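Local coordinates for protein Xaa-Pro Dipeptidase (Alteromonas macleodii, PDB 2QS8) that probably hydrolyses dipeptides as a metal-dependent carboxypeptidase of the amidohydrolase superfamily, binding free methionine in its active site, at residues Met349-Ser357 with Gly388-Val396. Residues are numbered along the deposited sequence; the frame is centred on the assembly and turned at random.
Sequences MPAMKAIQS and GNPIEDISV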
loop_
_atom_site.group_PDB
_atom_site.type_symbol
_atom_site.label_atom_id
_atom_site.label_comp_id
_atom_site.label_asym_id
_atom_site.label_seq_id
_atom_site.Cartn_x
_atom_site.Cartn_y
_atom_site.Cartn_z
HETATM N N MSE A 349 -15.129 18.874 41.295
HETATM C CA MSE A 349 -15.792 19.845 40.445
HETATM C C MSE A 349 -17.102 20.312 41.052
HETATM O O MSE A 349 -17.965 19.496 41.375
HETATM C CB MSE A 349 -16.059 19.264 39.062
HETATM C CG MSE A 349 -16.543 20.315 38.081
HETATM SE SE MSE A 349 -17.064 19.634 36.290
HETATM C CE MSE A 349 -15.492 20.116 35.194
ATOM N N PRO A 350 -17.265 21.633 41.228
ATOM C CA PRO A 350 -18.506 22.167 41.802
ATOM C C PRO A 350 -19.699 21.825 40.919
ATOM O O PRO A 350 -19.584 21.778 39.698
ATOM C CB PRO A 350 -18.232 23.671 41.880
ATOM C CG PRO A 350 -17.230 23.903 40.794
ATOM C CD PRO A 350 -16.313 22.720 40.935
ATOM N N ALA A 351 -20.843 21.582 41.542
ATOM C CA ALA A 351 -22.056 21.219 40.824
ATOM C C ALA A 351 -22.404 22.043 39.576
ATOM O O ALA A 351 -22.729 21.480 38.535
ATOM C CB ALA A 351 -23.234 21.224 41.781
HETATM N N MSE A 352 -22.354 23.364 39.677
HETATM C CA MSE A 352 -22.704 24.210 38.546
HETATM C C MSE A 352 -21.745 24.016 37.379
HETATM O O MSE A 352 -22.156 24.008 36.219
HETATM C CB MSE A 352 -22.737 25.685 38.971
HETATM C CG MSE A 352 -22.988 26.652 37.822
HETATM SE SE MSE A 352 -24.724 26.287 36.988
HETATM C CE MSE A 352 -25.886 27.704 37.755
ATOM N N LYS A 353 -20.463 23.863 37.691
ATOM C CA LYS A 353 -19.463 23.662 36.655
ATOM C C LYS A 353 -19.716 22.329 35.964
ATOM O O LYS A 353 -19.486 22.192 34.762
ATOM C CB LYS A 353 -18.061 23.682 37.250
ATOM C CG LYS A 353 -17.165 24.764 36.658
ATOM C CD LYS A 353 -17.762 26.168 36.811
ATOM C CE LYS A 353 -16.813 27.234 36.263
ATOM N NZ LYS A 353 -17.414 28.598 36.297
ATOM N N ALA A 354 -20.204 21.361 36.728
ATOM C CA ALA A 354 -20.506 20.048 36.190
ATOM C C ALA A 354 -21.663 20.152 35.203
ATOM O O ALA A 354 -21.604 19.582 34.115
ATOM C CB ALA A 354 -20.855 19.083 37.317
ATOM N N ILE A 355 -22.714 20.879 35.573
ATOM C CA ILE A 355 -23.857 21.031 34.683
ATOM C C ILE A 355 -23.468 21.796 33.415
ATOM O O ILE A 355 -23.983 21.519 32.334
ATOM C CB ILE A 355 -25.016 21.764 35.374
ATOM C CG1 ILE A 355 -25.488 20.950 36.575
ATOM C CG2 ILE A 355 -26.162 21.956 34.399
ATOM C CD1 ILE A 355 -26.524 21.633 37.421
ATOM N N GLN A 356 -22.552 22.752 33.553
ATOM C CA GLN A 356 -22.122 23.529 32.399
ATOM C C GLN A 356 -21.283 22.666 31.460
ATOM O O GLN A 356 -21.218 22.926 30.259
ATOM C CB GLN A 356 -21.339 24.775 32.848
ATOM C CG GLN A 356 -22.170 25.707 33.728
ATOM C CD GLN A 356 -21.493 27.029 34.028
ATOM O OE1 GLN A 356 -20.316 27.078 34.363
ATOM N NE2 GLN A 356 -22.251 28.112 33.925
ATOM N N SER A 357 -20.663 21.621 32.003
ATOM C CA SER A 357 -19.844 20.740 31.192
ATOM C C SER A 357 -20.706 19.799 30.349
ATOM O O SER A 357 -20.210 19.166 29.427
ATOM C CB SER A 357 -18.907 19.909 32.071
ATOM O OG SER A 357 -19.590 18.796 32.612
ATOM N N GLY A 388 -36.378 19.817 42.570
ATOM C CA GLY A 388 -35.234 19.900 43.455
ATOM C C GLY A 388 -34.175 20.833 42.916
ATOM O O GLY A 388 -34.289 21.328 41.800
ATOM N N ASN A 389 -33.143 21.072 43.712
ATOM C CA ASN A 389 -32.056 21.961 43.323
ATOM C C ASN A 389 -30.798 21.157 43.009
ATOM O O ASN A 389 -30.139 20.646 43.911
ATOM C CB ASN A 389 -31.753 22.946 44.453
ATOM C CG ASN A 389 -30.889 24.106 43.995
ATOM O OD1 ASN A 389 -29.956 23.931 43.200
ATOM N ND2 ASN A 389 -31.186 25.303 44.504
ATOM N N PRO A 390 -30.450 21.035 41.718
ATOM C CA PRO A 390 -29.265 20.287 41.289
ATOM C C PRO A 390 -27.960 20.805 41.889
ATOM O O PRO A 390 -27.020 20.036 42.095
ATOM C CB PRO A 390 -29.297 20.442 39.771
ATOM C CG PRO A 390 -30.757 20.552 39.479
ATOM C CD PRO A 390 -31.230 21.485 40.552
ATOM N N ILE A 391 -27.905 22.106 42.168
ATOM C CA ILE A 391 -26.704 22.718 42.735
ATOM C C ILE A 391 -26.413 22.249 44.167
ATOM O O ILE A 391 -25.253 22.218 44.592
ATOM C CB ILE A 391 -26.816 24.258 42.733
ATOM C CG1 ILE A 391 -27.127 24.756 41.316
ATOM C CG2 ILE A 391 -25.517 24.881 43.241
ATOM C CD1 ILE A 391 -26.106 24.358 40.280
ATOM N N GLU A 392 -27.459 21.877 44.905
ATOM C CA GLU A 392 -27.296 21.425 46.282
ATOM C C GLU A 392 -27.126 19.910 46.400
ATOM O O GLU A 392 -26.549 19.407 47.364
ATOM C CB GLU A 392 -28.492 21.864 47.130
ATOM C CG GLU A 392 -28.795 23.356 47.063
ATOM C CD GLU A 392 -29.812 23.797 48.109
ATOM O OE1 GLU A 392 -30.817 23.077 48.309
ATOM O OE2 GLU A 392 -29.607 24.870 48.723
ATOM N N ASP A 393 -27.642 19.190 45.418
ATOM C CA ASP A 393 -27.553 17.734 45.391
ATOM C C ASP A 393 -27.813 17.318 43.945
ATOM O O ASP A 393 -28.939 16.999 43.565
ATOM C CB ASP A 393 -28.589 17.127 46.339
ATOM C CG ASP A 393 -28.583 15.611 46.327
ATOM O OD1 ASP A 393 -27.549 15.015 45.952
ATOM O OD2 ASP A 393 -29.616 15.015 46.707
ATOM N N ILE A 394 -26.748 17.348 43.150
ATOM C CA ILE A 394 -26.810 17.023 41.737
ATOM C C ILE A 394 -27.359 15.631 41.435
ATOM O O ILE A 394 -27.780 15.364 40.309
ATOM C CB ILE A 394 -25.419 17.199 41.084
ATOM C CG1 ILE A 394 -25.572 17.376 39.574
ATOM C CG2 ILE A 394 -24.529 15.995 41.387
ATOM C CD1 ILE A 394 -24.322 17.917 38.904
ATOM N N SER A 395 -27.367 14.749 42.434
ATOM C CA SER A 395 -27.895 13.402 42.223
ATOM C C SER A 395 -29.405 13.460 41.991
ATOM O O SER A 395 -30.024 12.466 41.611
ATOM C CB SER A 395 -27.594 12.492 43.422
ATOM O OG SER A 395 -28.377 12.828 44.552
ATOM N N VAL A 396 -29.994 14.629 42.218
ATOM C CA VAL A 396 -31.424 14.788 42.017
ATOM C C VAL A 396 -31.711 14.670 40.520
ATOM O O VAL A 396 -32.850 14.434 40.110
ATOM C CB VAL A 396 -31.921 16.171 42.550
ATOM C CG1 VAL A 396 -31.430 17.298 41.655
ATOM C CG2 VAL A 396 -33.433 16.183 42.632
#
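Ala351, in the first turn of helix 351-357, brings its CA to 5.2 Å from the CA of Ile391, in the helically wound part of the loop that joins strands 383-386 and 400-405. With a methyl for a side chain, Ala351 lets the two backbones draw together, and its CB rests 3.6 Å from the carbonyl O of Ile391. A turn at chi2 (-58°) folds Ile391 CD1 toward the helix, 3.8 Å from Met352 CA; CB, SE and CE of that selenomethionine lie along the same methyl. Ile355 CD1 touches Pro390 CB (3.8 Å) and Ile391 CD1 (4.0 Å), its side chain crossing that of Ile391 at about a right angle. The contact joins a helix of the TIM-barrel domain to a connection of the smaller beta domain, away from the magnesium and methionine sites; Leu62 and Ile17 also pack on Ile355. Ile394, with CG1 anti to the backbone N (chi1 -159°), lays CD1 4.0 Å from both Ala354 CB and Ile355 CG1, while Phe341 of helix 339-346 touches it too. An Asx turn shapes the loop: Asn389 OD1 accepts from Ile391 N at 2.9 Å, the donor tilted 15° from the carbonyl plane.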